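Local coordinates for major royal jelly protein 1 (Apis mellifera, PDB 5YYL) that is the most abundant protein of royal jelly, probably nourishes developing bee larvae, and binds the sterol 24-methylenecholesterol, at residues A257-T262 with W330-T335. Numbering follows the deposited sequence.
Sequences ALSPMT and WNEHRT
The carboxylate of E332 reaches from one blade of the beta-propeller to S259 and T262 on the neighbouring blade, joining the turn after strand 253-258 to the loop after strand 326-331. Two hydroxyl hydrogen bonds carry this bridge. S259 OG donates to E332 OE1 (2.5 Å) on the syn lone pair, and T262 OG1 donates to E332 OE2 (2.6 Å), again on the syn side but 24° out of the carboxylate plane. E332 is extended beyond CG, which carries its acid group to the turn, and T262 meets it from the opposite direction. Y266 OH is also hydrogen-bonded to E332 OE2, so that oxygen has two hydroxyl partners.

Side-chain oxygens accepting backbone N-H groups shape both loops. With chi1 at 169°, S259 OG lies beside its own carbonyl carbon, on the side of the residues that follow, and accepts from M261 N in an ST turn and, more nearly straight at 168°, from T262 N in an ST motif. In the other loop N331 OD1 forms an Asx turn, accepting H333 N at 2.8 Å in the carbonyl plane.

At the solvent-exposed side, M261 and H333 make a sulfur-aromatic contact: their side chains cross at about a right angle, and M261 SD approaches the imidazole obliquely, lying 3.5 Å from H333 NE2.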
loop_
_atom_site.group_PDB
_atom_site.type_symbol
_atom_site.label_atom_id
_atom_site.label_comp_id
_atom_site.label_asym_id
_atom_site.label_seq_id
_atom_site.Cartn_x
_atom_site.Cartn_y
_atom_site.Cartn_z
ATOM N N ALA A 257 -43.868 2.005 3.557
ATOM C CA ALA A 257 -42.529 1.615 3.988
ATOM C C ALA A 257 -42.550 0.284 4.716
ATOM O O ALA A 257 -43.152 0.166 5.777
ATOM C CB ALA A 257 -41.940 2.663 4.904
ATOM N N LEU A 258 -41.859 -0.698 4.149
ATOM C CA LEU A 258 -41.758 -2.032 4.712
ATOM C C LEU A 258 -40.613 -2.102 5.706
ATOM O O LEU A 258 -39.494 -1.732 5.379
ATOM C CB LEU A 258 -41.511 -3.025 3.577
ATOM C CG LEU A 258 -41.553 -4.510 3.893
ATOM C CD1 LEU A 258 -42.930 -4.901 4.405
ATOM C CD2 LEU A 258 -41.227 -5.257 2.613
ATOM N N SER A 259 -40.890 -2.570 6.922
ATOM C CA SER A 259 -39.835 -2.826 7.916
ATOM C C SER A 259 -39.117 -4.120 7.573
ATOM O O SER A 259 -39.754 -5.171 7.546
ATOM C CB SER A 259 -40.409 -2.935 9.322
ATOM O OG SER A 259 -39.443 -3.437 10.227
ATOM N N PRO A 260 -37.791 -4.065 7.325
ATOM C CA PRO A 260 -37.050 -5.314 7.139
ATOM C C PRO A 260 -36.969 -6.213 8.369
ATOM O O PRO A 260 -36.656 -7.379 8.219
ATOM C CB PRO A 260 -35.634 -4.837 6.772
ATOM C CG PRO A 260 -35.786 -3.437 6.315
ATOM C CD PRO A 260 -36.911 -2.891 7.146
ATOM N N MET A 261 -37.211 -5.679 9.568
ATOM C CA MET A 261 -37.121 -6.448 10.819
ATOM C C MET A 261 -38.468 -7.026 11.277
ATOM O O MET A 261 -38.498 -8.146 11.759
ATOM C CB MET A 261 -36.433 -5.601 11.925
ATOM C CG MET A 261 -36.908 -5.846 13.360
ATOM S SD MET A 261 -36.202 -4.675 14.559
ATOM C CE MET A 261 -34.465 -4.723 14.158
ATOM N N THR A 262 -39.560 -6.269 11.148
ATOM C CA THR A 262 -40.888 -6.709 11.614
ATOM C C THR A 262 -41.852 -7.173 10.519
ATOM O O THR A 262 -42.893 -7.758 10.836
ATOM C CB THR A 262 -41.607 -5.604 12.416
ATOM O OG1 THR A 262 -42.046 -4.574 11.536
ATOM C CG2 THR A 262 -40.689 -5.017 13.466
ATOM N N TRP A 330 -39.431 7.142 14.679
ATOM C CA TRP A 330 -40.047 6.302 15.690
ATOM C C TRP A 330 -39.425 4.913 15.617
ATOM O O TRP A 330 -39.399 4.324 14.547
ATOM C CB TRP A 330 -41.547 6.211 15.471
ATOM C CG TRP A 330 -42.189 5.166 16.299
ATOM C CD1 TRP A 330 -42.439 5.228 17.621
ATOM C CD2 TRP A 330 -42.673 3.890 15.858
ATOM N NE1 TRP A 330 -43.053 4.070 18.053
ATOM C CE2 TRP A 330 -43.204 3.231 16.989
ATOM C CE3 TRP A 330 -42.702 3.236 14.624
ATOM C CZ2 TRP A 330 -43.744 1.949 16.924
ATOM C CZ3 TRP A 330 -43.254 1.953 14.560
ATOM C CH2 TRP A 330 -43.769 1.332 15.702
ATOM N N ASN A 331 -38.942 4.401 16.749
ATOM C CA ASN A 331 -38.337 3.074 16.820
ATOM C C ASN A 331 -39.433 2.017 16.996
ATOM O O ASN A 331 -40.344 2.184 17.809
ATOM C CB ASN A 331 -37.343 2.989 17.972
ATOM C CG ASN A 331 -36.373 1.825 17.824
ATOM O OD1 ASN A 331 -36.785 0.660 17.703
ATOM N ND2 ASN A 331 -35.054 2.138 17.861
ATOM N N GLU A 332 -39.338 0.933 16.223
ATOM C CA GLU A 332 -40.324 -0.142 16.277
ATOM C C GLU A 332 -40.249 -0.945 17.568
ATOM O O GLU A 332 -41.251 -1.569 17.961
ATOM C CB GLU A 332 -40.140 -1.109 15.119
ATOM C CG GLU A 332 -40.533 -0.572 13.756
ATOM C CD GLU A 332 -40.420 -1.639 12.694
ATOM O OE1 GLU A 332 -39.267 -1.971 12.304
ATOM O OE2 GLU A 332 -41.468 -2.174 12.284
ATOM N N HIS A 333 -39.067 -0.953 18.203
ATOM C CA HIS A 333 -38.893 -1.581 19.517
ATOM C C HIS A 333 -39.754 -0.930 20.611
ATOM O O HIS A 333 -40.179 -1.610 21.544
ATOM C CB HIS A 333 -37.421 -1.569 19.947
ATOM C CG HIS A 333 -36.528 -2.382 19.061
ATOM N ND1 HIS A 333 -35.587 -1.818 18.223
ATOM C CD2 HIS A 333 -36.444 -3.719 18.869
ATOM C CE1 HIS A 333 -34.956 -2.769 17.560
ATOM N NE2 HIS A 333 -35.449 -3.934 17.944
ATOM N N ARG A 334 -40.006 0.373 20.485
ATOM C CA ARG A 334 -40.852 1.096 21.425
ATOM C C ARG A 334 -42.311 0.966 21.023
ATOM O O ARG A 334 -42.640 0.439 19.949
ATOM C CB ARG A 334 -40.486 2.581 21.502
ATOM C CG ARG A 334 -39.025 2.915 21.699
ATOM C CD ARG A 334 -38.586 3.149 23.127
ATOM N NE ARG A 334 -37.217 3.684 23.102
ATOM C CZ ARG A 334 -36.579 4.261 24.126
ATOM N NH1 ARG A 334 -37.169 4.394 25.320
ATOM N NH2 ARG A 334 -35.332 4.711 23.947
ATOM N N THR A 335 -43.185 1.433 21.911
ATOM C CA THR A 335 -44.618 1.388 21.699
ATOM C C THR A 335 -45.041 2.595 20.858
ATOM O O THR A 335 -44.514 3.695 21.030
ATOM C CB THR A 335 -45.396 1.391 23.040
ATOM O OG1 THR A 335 -45.152 2.612 23.750
ATOM C CG2 THR A 335 -44.990 0.202 23.912
#